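Local coordinates for protein (CD58) (Homo sapiens, PDB 1CCZ) that probably mediates cell adhesion as an immunoglobulin-superfamily surface glycoprotein, using its CD2-binding domain to engage the receptor CD2, at residues V17-L23 and T57-S61; L23-L27 and E37-S41; M95-P99 and C152-N156. All coordinates share one frame. Residue numbers count along the deposited sequence, not the author numbering.

Overall arrangement
Contacts 1 and 2 share Leu23 and lie in the N-terminal immunoglobulin-like domain, their centres 11 Å apart; along the chain, contact 2 is nested in the loop that contact 1 closes. They touch where Leu38 CD1 comes 3.4 Å from Thr57 CA. Contact 3 is in the second domain, on the opposite side of the chain's centre, about 37 Å from contact 1 and 42 Å from contact 2, centre to centre. Chemistry follows place. Contact 1 joins two partly exposed end loops by scattered polar links, contact 2 pairs two strands of one sheet through their backbones, and contact 3 packs largely buried Val, Pro, Ala and Cys side chains without cross-segment hydrogen bonds.

Contact 1 (V17-L23 and T57-S61); sequences VPSNVPL and TVSGS
The strongest polar link across the segments runs from Val17 N to Ser61 OG, 3.0 Å long with an angle of 166° at the hydrogen. It fixes one end of the register, where the CA atoms of Val17 and Ser61 lie 5.1 Å apart. Ser59, with chi1 p, takes Ser61 N onto its own OG at 3.2 Å, an ST turn, and the same OG is hydrogen-bonded to Asp56. At the other end Leu23 N donates a weak bond to Val58 O (3.4 Å), Pro22 CA makes a CA-H...O contact with that oxygen at 3.5 Å, and a water lies 2.6 Å from Leu23 O and 3.0 Å from Thr57 O. Residues 57-59 have helical angles; 17-23 is an irregular arc bowed around them, with CA pairs Ser19-Ser59 at 4.6 Å and Pro22-Val58 at 4.9 Å. Leu23 (m, p) brings CD1 to 3.4 Å from Val58 O and CD2 to 4.0 Å from Gly60 CA, while Val17 (t) sets CG1 3.5 Å from Ser59 O. Gly60, at phi/psi 89/4, leaves no room for a CB, which would fall 2.7 Å from Leu23 CD2. These are the BC and DE loops at one end of a V-like immunoglobulin domain. Their chemistry is mainly that of backbone groups, serine hydroxyls and a shared water, with Leu23 and Val17 packed on backbone atoms.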
ATOM      1  N   VAL A  17      11.029  12.980  -8.271  1.00 48.33           N
ATOM      2  CA  VAL A  17      11.949  13.971  -7.759  1.00 50.66           C
ATOM      3  C   VAL A  17      11.783  15.251  -8.552  1.00 56.87           C
ATOM      4  O   VAL A  17      11.794  15.224  -9.782  1.00 58.44           O
ATOM      5  CB  VAL A  17      13.401  13.494  -7.900  1.00 46.60           C
ATOM      6  CG1 VAL A  17      14.356  14.624  -7.592  1.00 47.25           C
ATOM      7  CG2 VAL A  17      13.656  12.339  -6.965  1.00 44.98           C
ATOM      8  N   PRO A  18      11.593  16.387  -7.852  1.00 62.36           N
ATOM      9  CA  PRO A  18      11.421  17.732  -8.433  1.00 66.85           C
ATOM     10  C   PRO A  18      12.299  17.970  -9.680  1.00 71.72           C
ATOM     11  O   PRO A  18      13.530  18.041  -9.591  1.00 72.65           O
ATOM     12  CB  PRO A  18      11.812  18.670  -7.287  1.00 64.94           C
ATOM     13  CG  PRO A  18      11.948  17.783  -6.042  1.00 65.25           C
ATOM     14  CD  PRO A  18      11.487  16.408  -6.384  1.00 62.02           C
ATOM     15  N   SER A  19      11.665  18.115 -10.836  1.00 76.14           N
ATOM     16  CA  SER A  19      12.414  18.305 -12.069  1.00 82.38           C
ATOM     17  C   SER A  19      12.584  19.753 -12.521  1.00 86.61           C
ATOM     18  O   SER A  19      11.641  20.372 -13.019  1.00 89.12           O
ATOM     19  CB  SER A  19      11.767  17.490 -13.199  1.00 82.94           C
ATOM     20  OG  SER A  19      12.308  17.840 -14.466  1.00 82.99           O
ATOM     21  N   ASN A  20      13.793  20.287 -12.334  1.00 90.06           N
ATOM     22  CA  ASN A  20      14.138  21.650 -12.767  1.00 91.79           C
ATOM     23  C   ASN A  20      15.451  21.563 -13.569  1.00 91.44           C
ATOM     24  O   ASN A  20      15.432  21.192 -14.754  1.00 91.09           O
ATOM     25  CB  ASN A  20      14.284  22.619 -11.565  1.00 92.44           C
ATOM     26  CG  ASN A  20      14.875  21.956 -10.330  1.00 94.16           C
ATOM     27  OD1 ASN A  20      14.197  21.211  -9.615  1.00 94.94           O
ATOM     28  ND2 ASN A  20      16.147  22.234 -10.066  1.00 94.65           N
ATOM     29  N   VAL A  21      16.579  21.882 -12.926  1.00 90.06           N
ATOM     30  CA  VAL A  21      17.897  21.806 -13.574  1.00 86.69           C
ATOM     31  C   VAL A  21      18.297  20.336 -13.752  1.00 84.79           C
ATOM     32  O   VAL A  21      18.450  19.611 -12.763  1.00 86.19           O
ATOM     33  CB  VAL A  21      18.999  22.498 -12.719  1.00 85.29           C
ATOM     34  CG1 VAL A  21      18.974  21.967 -11.287  1.00 83.68           C
ATOM     35  CG2 VAL A  21      20.366  22.256 -13.340  1.00 84.61           C
ATOM     36  N   PRO A  22      18.469  19.874 -15.010  1.00 81.32           N
ATOM     37  CA  PRO A  22      18.854  18.467 -15.199  1.00 76.76           C
ATOM     38  C   PRO A  22      20.044  18.047 -14.321  1.00 71.38           C
ATOM     39  O   PRO A  22      20.952  18.837 -14.024  1.00 71.07           O
ATOM     40  CB  PRO A  22      19.175  18.362 -16.696  1.00 77.99           C
ATOM     41  CG  PRO A  22      18.429  19.484 -17.328  1.00 79.61           C
ATOM     42  CD  PRO A  22      18.324  20.589 -16.292  1.00 80.77           C
ATOM     43  N   LEU A  23      20.010  16.794 -13.896  1.00 63.06           N
ATOM     44  CA  LEU A  23      21.050  16.239 -13.065  1.00 53.89           C
ATOM     45  C   LEU A  23      22.102  15.672 -13.997  1.00 47.79           C
ATOM     46  O   LEU A  23      21.763  15.161 -15.062  1.00 48.79           O
ATOM     47  CB  LEU A  23      20.458  15.122 -12.210  1.00 55.61           C
ATOM     48  CG  LEU A  23      19.576  15.602 -11.050  1.00 59.84           C
ATOM     49  CD1 LEU A  23      18.339  16.323 -11.574  1.00 60.69           C
ATOM     50  CD2 LEU A  23      19.173  14.404 -10.195  1.00 62.05           C
ATOM     51  N   THR A  57      16.887  10.177 -16.469  1.00 34.60           N
ATOM     52  CA  THR A  57      18.135  10.925 -16.532  1.00 40.20           C
ATOM     53  C   THR A  57      17.964  12.425 -16.417  1.00 41.53           C
ATOM     54  O   THR A  57      18.942  13.154 -16.229  1.00 44.80           O
ATOM     55  CB  THR A  57      18.844  10.661 -17.835  1.00 40.76           C
ATOM     56  OG1 THR A  57      18.031  11.173 -18.897  1.00 46.06           O
ATOM     57  CG2 THR A  57      19.055   9.158 -18.036  1.00 44.07           C
ATOM     58  N   VAL A  58      16.730  12.892 -16.535  1.00 42.38           N
ATOM     59  CA  VAL A  58      16.464  14.320 -16.452  1.00 43.47           C
ATOM     60  C   VAL A  58      16.189  14.803 -15.035  1.00 43.17           C
ATOM     61  O   VAL A  58      16.833  15.743 -14.549  1.00 43.67           O
ATOM     62  CB  VAL A  58      15.265  14.687 -17.324  1.00 45.22           C
ATOM     63  CG1 VAL A  58      14.939  16.151 -17.171  1.00 45.69           C
ATOM     64  CG2 VAL A  58      15.570  14.357 -18.761  1.00 45.24           C
ATOM     65  N   SER A  59      15.232  14.144 -14.380  1.00 42.70           N
ATOM     66  CA  SER A  59      14.807  14.492 -13.021  1.00 38.67           C
ATOM     67  C   SER A  59      15.477  13.652 -11.964  1.00 36.96           C
ATOM     68  O   SER A  59      15.555  14.055 -10.809  1.00 37.19           O
ATOM     69  CB  SER A  59      13.311  14.286 -12.886  1.00 35.94           C
ATOM     70  OG  SER A  59      12.998  12.933 -13.177  1.00 37.19           O
ATOM     71  N   GLY A  60      15.941  12.475 -12.366  1.00 34.47           N
ATOM     72  CA  GLY A  60      16.573  11.575 -11.427  1.00 32.25           C
ATOM     73  C   GLY A  60      15.546  10.670 -10.771  1.00 31.89           C
ATOM     74  O   GLY A  60      15.887   9.897  -9.893  1.00 35.62           O
ATOM     75  N   SER A  61      14.291  10.762 -11.200  1.00 31.36           N
ATOM     76  CA  SER A  61      13.206   9.934 -10.653  1.00 31.01           C
ATOM     77  C   SER A  61      13.475   8.453 -10.866  1.00 29.66           C
ATOM     78  O   SER A  61      13.867   8.037 -11.956  1.00 29.66           O
ATOM     79  CB  SER A  61      11.866  10.281 -11.323  1.00 32.25           C
ATOM     80  OG  SER A  61      11.332  11.494 -10.831  1.00 35.35           O
TER
HETATM   81  O   HOH W   1      20.583  15.334 -17.370  1.00 52.20           O

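Contact 2 (L23-L27 and E37-S41); sequences LKEVL and ELENS
Two strands of a beta hairpin, 26-30 and 33-39, meet here near their open end. Val26 and Leu38 form an antiparallel hydrogen-bonded pair, CA atoms 5.2 Å apart, with Val26 N to Leu38 O at 3.0 Å and Leu38 N to Val26 O at 2.9 Å. Leu27 and Glu37 follow as a non-hydrogen-bonded pair at a CA-CA distance of 4.4 Å, and Glu37 CA closes on Val26 O in a CA-H...O contact of 3.2 Å.

Side chains divide between two faces. Val26 (p) and Leu38 (m, t) share one, with Val26 CG1 3.7 Å from Leu38 CB; both also pack on Leu55. Leu27 (t, p) and Glu37 (p, t) share the other, where Leu27 CD1 lies 3.6 Å from Glu37 OE1 and the Glu37 carboxylate forms salt bridges with Arg44 and Lys34. Glu25, just before the strand, has an m, t rotamer that carries OE2 across to accept from Asn40 N at 3.0 Å, with Glu39 CG 3.6 Å from the same OE2. Asn40 (55/41) and Ser41 (67/15) have left-handed backbone angles, close to those of a type I' turn, leading into strand 42-45. A water accepts from Ser41 N at 2.6 Å and donates to Lys24 O at 2.8 Å, continuing the join past the last strand pair.

This is the C-C' hairpin of an immunoglobulin V-like domain. The Val26/Leu38 face is apolar and packs within the domain, while the Leu27/Glu37 face is mixed, its carboxylate doubly paired, consistent with the charged GFCC'C'' surface by which CD58 binds CD2.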
ATOM      1  N   LEU A  23      20.010  16.794 -13.896  1.00 63.06           N
ATOM      2  CA  LEU A  23      21.050  16.239 -13.065  1.00 53.89           C
ATOM      3  C   LEU A  23      22.102  15.672 -13.997  1.00 47.79           C
ATOM      4  O   LEU A  23      21.763  15.161 -15.062  1.00 48.79           O
ATOM      5  CB  LEU A  23      20.458  15.122 -12.210  1.00 55.61           C
ATOM      6  CG  LEU A  23      19.576  15.602 -11.050  1.00 59.84           C
ATOM      7  CD1 LEU A  23      18.339  16.323 -11.574  1.00 60.69           C
ATOM      8  CD2 LEU A  23      19.173  14.404 -10.195  1.00 62.05           C
ATOM      9  N   LYS A  24      23.374  15.777 -13.625  1.00 38.77           N
ATOM     10  CA  LYS A  24      24.418  15.200 -14.453  1.00 34.60           C
ATOM     11  C   LYS A  24      24.584  13.780 -13.956  1.00 31.08           C
ATOM     12  O   LYS A  24      24.733  12.850 -14.739  1.00 31.49           O
ATOM     13  CB  LYS A  24      25.741  15.950 -14.308  1.00 37.07           C
ATOM     14  CG  LYS A  24      26.060  16.852 -15.477  1.00 43.76           C
ATOM     15  CD  LYS A  24      25.360  18.189 -15.296  1.00 48.83           C
ATOM     16  CE  LYS A  24      25.072  18.875 -16.628  1.00 54.16           C
ATOM     17  NZ  LYS A  24      26.185  18.720 -17.628  1.00 58.49           N
ATOM     18  N   GLU A  25      24.565  13.622 -12.639  1.00 26.57           N
ATOM     19  CA  GLU A  25      24.705  12.317 -12.025  1.00 23.15           C
ATOM     20  C   GLU A  25      23.695  12.192 -10.893  1.00 24.09           C
ATOM     21  O   GLU A  25      23.249  13.194 -10.339  1.00 22.50           O
ATOM     22  CB  GLU A  25      26.120  12.132 -11.489  1.00 21.26           C
ATOM     23  CG  GLU A  25      27.189  12.281 -12.556  1.00 21.21           C
ATOM     24  CD  GLU A  25      28.585  12.165 -11.983  1.00 24.17           C
ATOM     25  OE1 GLU A  25      29.085  13.165 -11.412  1.00 25.16           O
ATOM     26  OE2 GLU A  25      29.183  11.070 -12.089  1.00 21.80           O
ATOM     27  N   VAL A  26      23.318  10.957 -10.569  1.00 25.74           N
ATOM     28  CA  VAL A  26      22.357  10.716  -9.501  1.00 24.48           C
ATOM     29  C   VAL A  26      22.610   9.350  -8.914  1.00 23.11           C
ATOM     30  O   VAL A  26      22.994   8.430  -9.622  1.00 23.36           O
ATOM     31  CB  VAL A  26      20.876  10.806 -10.007  1.00 26.70           C
ATOM     32  CG1 VAL A  26      20.597   9.756 -11.026  1.00 29.44           C
ATOM     33  CG2 VAL A  26      19.933  10.607  -8.859  1.00 30.35           C
ATOM     34  N   LEU A  27      22.427   9.222  -7.610  1.00 22.71           N
ATOM     35  CA  LEU A  27      22.624   7.947  -6.938  1.00 25.39           C
ATOM     36  C   LEU A  27      21.411   7.663  -6.023  1.00 28.51           C
ATOM     37  O   LEU A  27      20.949   8.555  -5.290  1.00 27.76           O
ATOM     38  CB  LEU A  27      23.902   7.984  -6.097  1.00 26.84           C
ATOM     39  CG  LEU A  27      24.223   6.751  -5.250  1.00 29.60           C
ATOM     40  CD1 LEU A  27      24.416   5.537  -6.142  1.00 33.37           C
ATOM     41  CD2 LEU A  27      25.483   6.999  -4.451  1.00 34.34           C
ATOM     42  N   GLU A  37      22.299   4.052 -10.311  1.00 25.18           N
ATOM     43  CA  GLU A  37      23.005   5.317 -10.469  1.00 24.20           C
ATOM     44  C   GLU A  37      23.190   5.731 -11.923  1.00 23.26           C
ATOM     45  O   GLU A  37      23.090   4.910 -12.824  1.00 23.12           O
ATOM     46  CB  GLU A  37      24.387   5.205  -9.810  1.00 23.61           C
ATOM     47  CG  GLU A  37      25.341   4.381 -10.617  1.00 24.59           C
ATOM     48  CD  GLU A  37      26.599   3.995  -9.871  1.00 28.25           C
ATOM     49  OE1 GLU A  37      26.654   4.111  -8.637  1.00 34.26           O
ATOM     50  OE2 GLU A  37      27.553   3.561 -10.531  1.00 30.39           O
ATOM     51  N   LEU A  38      23.405   7.028 -12.124  1.00 24.55           N
ATOM     52  CA  LEU A  38      23.734   7.627 -13.418  1.00 24.79           C
ATOM     53  C   LEU A  38      25.059   8.270 -12.996  1.00 25.19           C
ATOM     54  O   LEU A  38      25.079   9.289 -12.303  1.00 23.07           O
ATOM     55  CB  LEU A  38      22.743   8.710 -13.829  1.00 26.73           C
ATOM     56  CG  LEU A  38      21.420   8.194 -14.402  1.00 35.62           C
ATOM     57  CD1 LEU A  38      20.524   9.371 -14.748  1.00 37.16           C
ATOM     58  CD2 LEU A  38      21.683   7.338 -15.640  1.00 37.81           C
ATOM     59  N   GLU A  39      26.158   7.627 -13.372  1.00 23.91           N
ATOM     60  CA  GLU A  39      27.493   8.073 -13.001  1.00 25.33           C
ATOM     61  C   GLU A  39      28.451   8.097 -14.198  1.00 27.17           C
ATOM     62  O   GLU A  39      28.606   7.088 -14.885  1.00 26.16           O
ATOM     63  CB  GLU A  39      28.043   7.126 -11.927  1.00 23.90           C
ATOM     64  CG  GLU A  39      29.364   7.554 -11.308  1.00 26.79           C
ATOM     65  CD  GLU A  39      29.813   6.622 -10.212  1.00 27.05           C
ATOM     66  OE1 GLU A  39      29.293   6.745  -9.085  1.00 27.35           O
ATOM     67  OE2 GLU A  39      30.677   5.763 -10.479  1.00 27.61           O
ATOM     68  N   ASN A  40      29.095   9.242 -14.438  1.00 26.86           N
ATOM     69  CA  ASN A  40      30.044   9.355 -15.534  1.00 26.86           C
ATOM     70  C   ASN A  40      29.347   8.945 -16.813  1.00 29.66           C
ATOM     71  O   ASN A  40      29.928   8.212 -17.624  1.00 28.64           O
ATOM     72  CB  ASN A  40      31.230   8.412 -15.323  1.00 27.30           C
ATOM     73  CG  ASN A  40      32.008   8.716 -14.067  1.00 32.92           C
ATOM     74  OD1 ASN A  40      32.362   9.871 -13.814  1.00 31.30           O
ATOM     75  ND2 ASN A  40      32.289   7.675 -13.268  1.00 32.61           N
ATOM     76  N   SER A  41      28.096   9.374 -16.974  1.00 28.30           N
ATOM     77  CA  SER A  41      27.318   9.069 -18.185  1.00 29.38           C
ATOM     78  C   SER A  41      26.937   7.618 -18.420  1.00 29.38           C
ATOM     79  O   SER A  41      26.554   7.237 -19.531  1.00 30.64           O
ATOM     80  CB  SER A  41      28.066   9.563 -19.412  1.00 32.78           C
ATOM     81  OG  SER A  41      28.190  10.973 -19.361  1.00 39.27           O
TER
HETATM   82  O   HOH W   2      26.353  10.780 -15.685  1.00 40.31           O

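Contact 3 (M95-P99 and C152-N156); sequences MVSKP and CKAVN
Segment 152-156, the end of strand 150-156, presents alternate residues, Cys152, Ala154 and Asn156, to the extended, irregular segment 95-99, which runs almost antiparallel to it (directions 167° apart). The closest CA pair, Pro99 and Ala154, is still 6.2 Å apart, and the two backbones exchange no hydrogen bonds: the fit is one of side-chain shape.

Two knuckles of 95-99 point at the strand. Val96 (m) places CG2 3.6 Å from Ala154 O and CG1 3.8 Å from Asn156 ND2, filling the space between those residues. Pro99, with its ring in the C-gamma exo pucker, sets CG 3.6 Å from Cys152 O and 3.7 Å from Ala154 N, and its CB lies 4.2 Å from Cys152 SG. The small methyl of Ala154 enters the hollow between the two knuckles, its CB 4.0 Å from Val96 CB and 3.8 Å from Pro99 CG, with Ser97 O at 4.3 Å closing the gap. Ser97 and Lys98 point away, as do Lys153 and Val155 of the strand.

Strand 150-156 is strand F of an immunoglobulin C2-set domain, its Cys152 in the Cys112-Cys152 disulfide. Asn156 ND2 bonds to Glu94 O and to Thr118 O, and its OD1 to Val158 N. Segment 95-99 runs from strand 86-93 of the first domain into strand 100-104, covering strand 150-156, which is itself flanked in its sheet by strands 121-126 and 159-165.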
ATOM      1  N   MET A  95      -2.773  -6.608  -1.793  1.00 26.61           N
ATOM      2  CA  MET A  95      -4.149  -6.134  -1.892  1.00 27.08           C
ATOM      3  C   MET A  95      -5.094  -7.004  -1.076  1.00 26.47           C
ATOM      4  O   MET A  95      -4.832  -8.195  -0.878  1.00 25.20           O
ATOM      5  CB  MET A  95      -4.585  -6.137  -3.347  1.00 29.77           C
ATOM      6  CG  MET A  95      -4.066  -4.939  -4.115  1.00 38.43           C
ATOM      7  SD  MET A  95      -4.495  -5.052  -5.846  1.00 48.18           S
ATOM      8  CE  MET A  95      -4.071  -6.816  -6.157  1.00 41.66           C
ATOM      9  N   VAL A  96      -6.195  -6.412  -0.595  1.00 26.99           N
ATOM     10  CA  VAL A  96      -7.183  -7.152   0.204  1.00 20.65           C
ATOM     11  C   VAL A  96      -8.008  -8.047  -0.708  1.00 22.73           C
ATOM     12  O   VAL A  96      -8.132  -7.773  -1.914  1.00 22.94           O
ATOM     13  CB  VAL A  96      -8.179  -6.194   0.951  1.00 20.87           C
ATOM     14  CG1 VAL A  96      -7.443  -5.292   1.902  1.00 19.23           C
ATOM     15  CG2 VAL A  96      -8.968  -5.354  -0.049  1.00 19.58           C
ATOM     16  N   SER A  97      -8.542  -9.142  -0.159  1.00 21.46           N
ATOM     17  CA  SER A  97      -9.423  -9.989  -0.948  1.00 21.00           C
ATOM     18  C   SER A  97     -10.845  -9.495  -0.599  1.00 22.12           C
ATOM     19  O   SER A  97     -11.005  -8.500   0.128  1.00 22.24           O
ATOM     20  CB  SER A  97      -9.253 -11.469  -0.596  1.00 17.61           C
ATOM     21  OG  SER A  97      -9.248 -11.693   0.792  1.00 20.21           O
ATOM     22  N   LYS A  98     -11.867 -10.160  -1.113  1.00 21.31           N
ATOM     23  CA  LYS A  98     -13.224  -9.740  -0.824  1.00 22.41           C
ATOM     24  C   LYS A  98     -13.636 -10.247   0.562  1.00 22.08           C
ATOM     25  O   LYS A  98     -13.448 -11.427   0.877  1.00 20.82           O
ATOM     26  CB  LYS A  98     -14.166 -10.271  -1.903  1.00 24.94           C
ATOM     27  CG  LYS A  98     -15.618  -9.844  -1.730  1.00 30.11           C
ATOM     28  CD  LYS A  98     -16.559 -10.895  -2.308  1.00 36.85           C
ATOM     29  CE  LYS A  98     -17.918 -10.296  -2.662  1.00 43.46           C
ATOM     30  NZ  LYS A  98     -17.874  -8.815  -2.933  1.00 48.83           N
ATOM     31  N   PRO A  99     -14.193  -9.359   1.419  1.00 21.01           N
ATOM     32  CA  PRO A  99     -14.601  -9.798   2.755  1.00 20.70           C
ATOM     33  C   PRO A  99     -15.734 -10.828   2.743  1.00 23.06           C
ATOM     34  O   PRO A  99     -16.528 -10.897   1.789  1.00 22.64           O
ATOM     35  CB  PRO A  99     -15.037  -8.509   3.466  1.00 18.09           C
ATOM     36  CG  PRO A  99     -14.691  -7.395   2.564  1.00 20.96           C
ATOM     37  CD  PRO A  99     -14.461  -7.922   1.193  1.00 20.27           C
ATOM     38  N   CYS A 152     -19.654  -4.707   4.657  1.00 23.60           N
ATOM     39  CA  CYS A 152     -18.345  -4.779   5.274  1.00 22.01           C
ATOM     40  C   CYS A 152     -17.335  -4.452   4.213  1.00 22.16           C
ATOM     41  O   CYS A 152     -17.368  -4.999   3.108  1.00 23.99           O
ATOM     42  CB  CYS A 152     -18.070  -6.158   5.825  1.00 22.90           C
ATOM     43  SG  CYS A 152     -16.476  -6.167   6.687  1.00 24.75           S
ATOM     44  N   LYS A 153     -16.447  -3.532   4.537  1.00 23.14           N
ATOM     45  CA  LYS A 153     -15.428  -3.128   3.599  1.00 22.25           C
ATOM     46  C   LYS A 153     -14.044  -3.449   4.156  1.00 23.04           C
ATOM     47  O   LYS A 153     -13.761  -3.204   5.325  1.00 24.82           O
ATOM     48  CB  LYS A 153     -15.559  -1.640   3.348  1.00 23.62           C
ATOM     49  CG  LYS A 153     -14.546  -1.096   2.402  1.00 33.95           C
ATOM     50  CD  LYS A 153     -14.581   0.418   2.411  1.00 42.90           C
ATOM     51  CE  LYS A 153     -15.975   0.931   2.077  1.00 50.02           C
ATOM     52  NZ  LYS A 153     -15.922   2.368   1.652  1.00 55.61           N
ATOM     53  N   ALA A 154     -13.196  -4.053   3.334  1.00 23.44           N
ATOM     54  CA  ALA A 154     -11.819  -4.330   3.747  1.00 24.39           C
ATOM     55  C   ALA A 154     -11.002  -3.298   2.973  1.00 24.58           C
ATOM     56  O   ALA A 154     -11.123  -3.179   1.749  1.00 25.51           O
ATOM     57  CB  ALA A 154     -11.397  -5.729   3.354  1.00 25.24           C
ATOM     58  N   VAL A 155     -10.188  -2.526   3.680  1.00 25.87           N
ATOM     59  CA  VAL A 155      -9.401  -1.510   3.006  1.00 27.83           C
ATOM     60  C   VAL A 155      -7.976  -1.343   3.566  1.00 26.09           C
ATOM     61  O   VAL A 155      -7.707  -1.568   4.748  1.00 26.17           O
ATOM     62  CB  VAL A 155     -10.172  -0.140   3.050  1.00 28.75           C
ATOM     63  CG1 VAL A 155     -10.665   0.119   4.437  1.00 28.21           C
ATOM     64  CG2 VAL A 155      -9.283   1.002   2.587  1.00 28.95           C
ATOM     65  N   ASN A 156      -7.053  -1.024   2.676  1.00 27.17           N
ATOM     66  CA  ASN A 156      -5.677  -0.735   3.067  1.00 27.66           C
ATOM     67  C   ASN A 156      -5.214   0.340   2.098  1.00 29.58           C
ATOM     68  O   ASN A 156      -5.969   0.757   1.204  1.00 28.97           O
ATOM     69  CB  ASN A 156      -4.764  -1.982   3.069  1.00 25.59           C
ATOM     70  CG  ASN A 156      -4.495  -2.555   1.685  1.00 22.31           C
ATOM     71  OD1 ASN A 156      -4.751  -1.925   0.662  1.00 27.08           O
ATOM     72  ND2 ASN A 156      -3.964  -3.767   1.658  1.00 24.13           N
TER